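Local coordinates for abietadiene synthase, chloroplastic (Abies grandis, PDB 3S9V), which belongs to the terpene synthase family and is a largely helical plastid enzyme with an N-terminal terpene synthase domain and a metal-binding domain, at residues Q479-D484 against K522-Y527; T505-S510 against T530-V535. All coordinates share one frame; numbering follows the deposited sequence.

Overall arrangement
Contacts 1 and 2 both use helix 521-541. Contact 1 joins its early turns to helix 461-491, and contact 2 joins its next turns to helix 504-514. Their centres lie about 11 Å apart, and each is partly buried. Their chemistry differs. Contact 1 is a single two-bond salt bridge between Glu481 and Arg524, with little other packing between its two segments. Contact 2 is small van der Waals packing around Ile507, with no polar bond between its segments. The two contacts meet at Tyr508. Its hydroxyl probably pairs with Glu481. The Tyr508 ring packs on Leu482, with Tyr508 CD2 3.7 Å from Leu482 CD1. Three helices are thus joined in one local bundle.

Contact 1: residues Q479-D484 against K522-Y527; sequences QTELQD and KCREVY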
loop_
_atom_site.group_PDB
_atom_site.type_symbol
_atom_site.label_atom_id
_atom_site.label_comp_id
_atom_site.label_asym_id
_atom_site.label_seq_id
_atom_site.Cartn_x
_atom_site.Cartn_y
_atom_site.Cartn_z
ATOM N N GLN A 479 -25.130 6.998 -1.514
ATOM C CA GLN A 479 -25.890 8.210 -1.811
ATOM C C GLN A 479 -27.339 8.047 -1.374
ATOM O O GLN A 479 -27.992 9.013 -0.983
ATOM C CB GLN A 479 -25.828 8.518 -3.302
ATOM C CG GLN A 479 -24.419 8.765 -3.778
ATOM C CD GLN A 479 -24.331 8.942 -5.266
ATOM O OE1 GLN A 479 -24.909 8.169 -6.024
ATOM N NE2 GLN A 479 -23.591 9.957 -5.700
ATOM N N THR A 480 -27.837 6.821 -1.448
ATOM C CA THR A 480 -29.200 6.524 -1.030
ATOM C C THR A 480 -29.256 6.672 0.489
ATOM O O THR A 480 -30.050 7.451 1.019
ATOM C CB THR A 480 -29.592 5.081 -1.406
ATOM O OG1 THR A 480 -29.606 4.949 -2.832
ATOM C CG2 THR A 480 -30.961 4.732 -0.853
ATOM N N GLU A 481 -28.397 5.925 1.179
ATOM C CA GLU A 481 -28.339 5.968 2.638
ATOM C C GLU A 481 -28.253 7.400 3.164
ATOM O O GLU A 481 -28.900 7.758 4.159
ATOM C CB GLU A 481 -27.132 5.175 3.141
ATOM C CG GLU A 481 -27.195 3.685 2.820
ATOM C CD GLU A 481 -25.986 2.905 3.336
ATOM O OE1 GLU A 481 -25.945 1.673 3.128
ATOM O OE2 GLU A 481 -25.082 3.516 3.944
ATOM N N LEU A 482 -27.447 8.214 2.491
ATOM C CA LEU A 482 -27.261 9.600 2.886
ATOM C C LEU A 482 -28.590 10.346 2.860
ATOM O O LEU A 482 -28.889 11.138 3.758
ATOM C CB LEU A 482 -26.261 10.286 1.956
ATOM C CG LEU A 482 -26.000 11.754 2.286
ATOM C CD1 LEU A 482 -25.460 11.852 3.699
ATOM C CD2 LEU A 482 -25.026 12.354 1.287
ATOM N N GLN A 483 -29.380 10.089 1.823
ATOM C CA GLN A 483 -30.681 10.726 1.682
ATOM C C GLN A 483 -31.555 10.376 2.872
ATOM O O GLN A 483 -32.145 11.257 3.503
ATOM C CB GLN A 483 -31.371 10.272 0.391
ATOM C CG GLN A 483 -30.743 10.812 -0.877
ATOM C CD GLN A 483 -30.648 12.325 -0.877
ATOM O OE1 GLN A 483 -29.884 12.913 -0.107
ATOM N NE2 GLN A 483 -31.432 12.968 -1.738
ATOM N N ASP A 484 -31.625 9.087 3.185
ATOM C CA ASP A 484 -32.441 8.633 4.294
ATOM C C ASP A 484 -31.960 9.105 5.664
ATOM O O ASP A 484 -32.669 8.945 6.656
ATOM C CB ASP A 484 -32.570 7.110 4.258
ATOM C CG ASP A 484 -33.358 6.628 3.050
ATOM O OD1 ASP A 484 -34.509 7.084 2.864
ATOM O OD2 ASP A 484 -32.827 5.799 2.283
ATOM N N LYS A 522 -26.733 -0.683 8.162
ATOM C CA LYS A 522 -27.331 -0.385 9.456
ATOM C C LYS A 522 -26.297 0.172 10.426
ATOM O O LYS A 522 -26.587 1.104 11.176
ATOM C CB LYS A 522 -27.970 -1.641 10.055
ATOM C CG LYS A 522 -28.970 -1.342 11.153
ATOM C CD LYS A 522 -30.102 -0.502 10.586
ATOM C CE LYS A 522 -31.059 -0.039 11.660
ATOM N NZ LYS A 522 -32.133 0.835 11.097
ATOM N N CYS A 523 -25.098 -0.403 10.415
ATOM C CA CYS A 523 -24.030 0.062 11.291
ATOM C C CYS A 523 -23.673 1.493 10.905
ATOM O O CYS A 523 -23.398 2.323 11.768
ATOM C CB CYS A 523 -22.794 -0.844 11.164
ATOM S SG CYS A 523 -21.425 -0.447 12.304
ATOM N N ARG A 524 -23.683 1.786 9.607
ATOM C CA ARG A 524 -23.370 3.133 9.133
ATOM C C ARG A 524 -24.409 4.145 9.627
ATOM O O ARG A 524 -24.073 5.270 10.035
ATOM C CB ARG A 524 -23.341 3.170 7.603
ATOM C CG ARG A 524 -22.099 2.572 6.970
ATOM C CD ARG A 524 -21.989 3.021 5.523
ATOM N NE ARG A 524 -22.925 2.314 4.649
ATOM C CZ ARG A 524 -22.778 1.046 4.270
ATOM N NH1 ARG A 524 -21.730 0.340 4.686
ATOM N NH2 ARG A 524 -23.673 0.483 3.470
ATOM N N GLU A 525 -25.675 3.734 9.582
ATOM C CA GLU A 525 -26.779 4.591 9.998
ATOM C C GLU A 525 -26.651 4.932 11.477
ATOM O O GLU A 525 -26.650 6.105 11.859
ATOM C CB GLU A 525 -28.118 3.886 9.745
ATOM C CG GLU A 525 -29.351 4.701 10.117
ATOM C CD GLU A 525 -30.574 3.823 10.360
ATOM O OE1 GLU A 525 -30.877 2.969 9.499
ATOM O OE2 GLU A 525 -31.232 3.984 11.413
ATOM N N VAL A 526 -26.536 3.898 12.301
ATOM C CA VAL A 526 -26.422 4.081 13.737
ATOM C C VAL A 526 -25.147 4.825 14.124
ATOM O O VAL A 526 -25.130 5.556 15.100
ATOM C CB VAL A 526 -26.475 2.728 14.476
ATOM C CG1 VAL A 526 -26.367 2.951 15.977
ATOM C CG2 VAL A 526 -27.781 2.007 14.140
ATOM N N TYR A 527 -24.089 4.637 13.347
ATOM C CA TYR A 527 -22.816 5.302 13.606
ATOM C C TYR A 527 -23.030 6.799 13.384
ATOM O O TYR A 527 -22.624 7.635 14.191
ATOM C CB TYR A 527 -21.753 4.764 12.634
ATOM C CG TYR A 527 -20.342 5.224 12.900
ATOM C CD1 TYR A 527 -19.984 6.561 12.769
ATOM C CD2 TYR A 527 -19.357 4.311 13.277
ATOM C CE1 TYR A 527 -18.678 6.981 13.007
ATOM C CE2 TYR A 527 -18.056 4.716 13.514
ATOM C CZ TYR A 527 -17.719 6.054 13.377
ATOM O OH TYR A 527 -16.421 6.457 13.609
#
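Glu481 and Arg524 form a side-on salt bridge between helices 461-491 and 521-541. Arg524 NE donates to Glu481 OE2 at 2.6 Å, with a nearly straight N-H...O angle of 173°. Arg524 NH2 donates to Glu481 OE1, also at 2.6 Å. Each carboxylate oxygen uses its syn lone pair. The carboxylate and guanidinium planes are only 9° apart, and the two bonds together fix how these flat groups are turned. Beyond CG the glutamate runs straight out and spans the gap between the helices. A turn about the CG-CD bond of the arginine (-76°) swings NE round to the carboxylate. The closest CA pair, Glu481 and Glu525, is still 7.6 Å apart, and the bridge makes up nearly all of the contact.

A second shell holds both partners. Glu481 OE2 is probably also hydrogen-bonded to Tyr508 OH, from helix 504-514, though the modelled distance is unusually short. Arg524 NH1 is hydrogen-bonded to the backbone oxygens of Ile515 and Glu517, which ties the guanidinium to the link before its own helix. Within helix 521-541, Lys522 NZ forms a salt bridge with Glu525 OE1 at 2.9 Å, and the lysine has a further salt bridge to Glu589.

Helix 521-541 belongs to the metal-binding domain, and the buried arginine ties it to helix 461-491 in the helical bundle characteristic of terpene synthases.

Contact 2: residues T505-S510 against T530-V535; sequences TEIYFS and TSNFTV
Ser531 begins the contact by placing its CB 3.7 Å from Ile507 CG2. Its hydroxyl is turned to its own helix and is hydrogen-bonded to Tyr527 O. With the serine oxygen used there, the carbon is what meets the isoleucine.

Asn532 gives the closest approach. Its amide lies across the end of Ile507, with Asn532 ND2 3.4 Å and Asn532 CG 3.5 Å from the Ile507 CD1 methyl. The two side chains cross at about a right angle. Ile507 CG1 lies beside the backbone N (chi1 -70°), and its straight run carries CD1 to Asn532; CG2, on the far side of CB from that N, meets Ser531. Asn532 also packs against Trp489 of helix 461-491.

Thr534 OG1 donates to Ser531 O at 2.6 Å. Ser531 O also accepts from Val535 N at 3.1 Å, so two donors share it within the turn.

Val535 ends the contact with a loose apolar touch, Val535 CG2 to Ile507 CD1 at 4.4 Å. It also packs on Thr500 and Arg503, just before helix 504-514.

The axes of segments 505-510 and 530-535 come no nearer than 10.0 Å and cross at 129°, and one isoleucine fills most of the interface. The bonds here serve helix 521-541 itself. Asn532 ND2 is buried and has no hydrogen-bond partner in the model, which probably costs some stability. The attraction across this contact is van der Waals packing on Ile507.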
loop_
_atom_site.group_PDB
_atom_site.type_symbol
_atom_site.label_atom_id
_atom_site.label_comp_id
_atom_site.label_asym_id
_atom_site.label_seq_id
_atom_site.Cartn_x
_atom_site.Cartn_y
_atom_site.Cartn_z
ATOM N N THR A 505 -24.054 15.108 6.292
ATOM C CA THR A 505 -23.181 14.663 5.207
ATOM C C THR A 505 -21.752 14.479 5.686
ATOM O O THR A 505 -21.134 13.439 5.470
ATOM C CB THR A 505 -23.156 15.682 4.052
ATOM O OG1 THR A 505 -24.482 15.865 3.542
ATOM C CG2 THR A 505 -22.247 15.196 2.939
ATOM N N GLU A 506 -21.233 15.518 6.322
ATOM C CA GLU A 506 -19.880 15.521 6.854
ATOM C C GLU A 506 -19.695 14.356 7.827
ATOM O O GLU A 506 -18.658 13.697 7.831
ATOM C CB GLU A 506 -19.644 16.861 7.549
ATOM C CG GLU A 506 -18.260 17.126 8.084
ATOM C CD GLU A 506 -18.142 18.555 8.595
ATOM O OE1 GLU A 506 -18.281 19.486 7.771
ATOM O OE2 GLU A 506 -17.926 18.749 9.813
ATOM N N ILE A 507 -20.719 14.097 8.634
ATOM C CA ILE A 507 -20.678 13.015 9.613
ATOM C C ILE A 507 -20.869 11.634 8.989
ATOM O O ILE A 507 -20.266 10.655 9.435
ATOM C CB ILE A 507 -21.751 13.220 10.701
ATOM C CG1 ILE A 507 -21.367 14.410 11.581
ATOM C CG2 ILE A 507 -21.903 11.960 11.542
ATOM C CD1 ILE A 507 -22.358 14.688 12.694
ATOM N N TYR A 508 -21.705 11.551 7.960
ATOM C CA TYR A 508 -21.960 10.277 7.298
ATOM C C TYR A 508 -20.728 9.828 6.514
ATOM O O TYR A 508 -20.516 8.635 6.289
ATOM C CB TYR A 508 -23.155 10.389 6.350
ATOM C CG TYR A 508 -23.391 9.121 5.572
ATOM C CD1 TYR A 508 -23.811 7.960 6.213
ATOM C CD2 TYR A 508 -23.127 9.060 4.203
ATOM C CE1 TYR A 508 -23.960 6.765 5.520
ATOM C CE2 TYR A 508 -23.267 7.871 3.497
ATOM C CZ TYR A 508 -23.681 6.727 4.164
ATOM O OH TYR A 508 -23.788 5.536 3.484
ATOM N N PHE A 509 -19.919 10.795 6.100
ATOM C CA PHE A 509 -18.706 10.509 5.351
ATOM C C PHE A 509 -17.789 9.564 6.119
ATOM O O PHE A 509 -17.221 8.634 5.550
ATOM C CB PHE A 509 -17.944 11.804 5.063
ATOM C CG PHE A 509 -16.472 11.598 4.810
ATOM C CD1 PHE A 509 -16.028 11.013 3.629
ATOM C CD2 PHE A 509 -15.532 11.959 5.768
ATOM C CE1 PHE A 509 -14.672 10.794 3.409
ATOM C CE2 PHE A 509 -14.165 11.740 5.556
ATOM C CZ PHE A 509 -13.739 11.159 4.377
ATOM N N SER A 510 -17.644 9.824 7.413
ATOM C CA SER A 510 -16.773 9.031 8.262
ATOM C C SER A 510 -16.945 7.524 8.137
ATOM O O SER A 510 -16.078 6.847 7.589
ATOM C CB SER A 510 -16.931 9.461 9.723
ATOM O OG SER A 510 -16.471 10.788 9.896
ATOM N N THR A 530 -25.500 8.342 16.071
ATOM C CA THR A 530 -24.815 8.416 17.350
ATOM C C THR A 530 -23.736 9.498 17.351
ATOM O O THR A 530 -23.603 10.234 18.323
ATOM C CB THR A 530 -24.190 7.066 17.713
ATOM O OG1 THR A 530 -25.173 6.033 17.544
ATOM C CG2 THR A 530 -23.733 7.073 19.156
ATOM N N SER A 531 -22.976 9.603 16.263
ATOM C CA SER A 531 -21.935 10.627 16.166
ATOM C C SER A 531 -22.566 12.013 16.185
ATOM O O SER A 531 -22.091 12.914 16.876
ATOM C CB SER A 531 -21.128 10.470 14.875
ATOM O OG SER A 531 -20.450 9.232 14.843
ATOM N N ASN A 532 -23.639 12.186 15.416
ATOM C CA ASN A 532 -24.321 13.473 15.363
ATOM C C ASN A 532 -24.800 13.850 16.762
ATOM O O ASN A 532 -24.727 15.014 17.162
ATOM C CB ASN A 532 -25.508 13.420 14.399
ATOM C CG ASN A 532 -25.680 14.715 13.632
ATOM O OD1 ASN A 532 -25.754 15.792 14.223
ATOM N ND2 ASN A 532 -25.739 14.620 12.309
ATOM N N PHE A 533 -25.280 12.870 17.518
ATOM C CA PHE A 533 -25.729 13.170 18.865
ATOM C C PHE A 533 -24.590 13.520 19.810
ATOM O O PHE A 533 -24.791 14.277 20.753
ATOM C CB PHE A 533 -26.566 12.028 19.438
ATOM C CG PHE A 533 -28.042 12.259 19.304
ATOM C CD1 PHE A 533 -28.785 11.595 18.335
ATOM C CD2 PHE A 533 -28.679 13.204 20.105
ATOM C CE1 PHE A 533 -30.136 11.866 18.163
ATOM C CE2 PHE A 533 -30.034 13.484 19.940
ATOM C CZ PHE A 533 -30.762 12.812 18.966
ATOM N N THR A 534 -23.394 12.983 19.573
ATOM C CA THR A 534 -22.276 13.332 20.445
ATOM C C THR A 534 -21.883 14.782 20.152
ATOM O O THR A 534 -21.384 15.482 21.027
ATOM C CB THR A 534 -21.048 12.401 20.245
ATOM O OG1 THR A 534 -20.572 12.489 18.896
ATOM C CG2 THR A 534 -21.426 10.971 20.541
ATOM N N VAL A 535 -22.131 15.233 18.924
ATOM C CA VAL A 535 -21.815 16.608 18.538
ATOM C C VAL A 535 -22.826 17.567 19.152
ATOM O O VAL A 535 -22.452 18.596 19.718
ATOM C CB VAL A 535 -21.829 16.786 17.002
ATOM C CG1 VAL A 535 -21.886 18.269 16.635
ATOM C CG2 VAL A 535 -20.586 16.154 16.407
#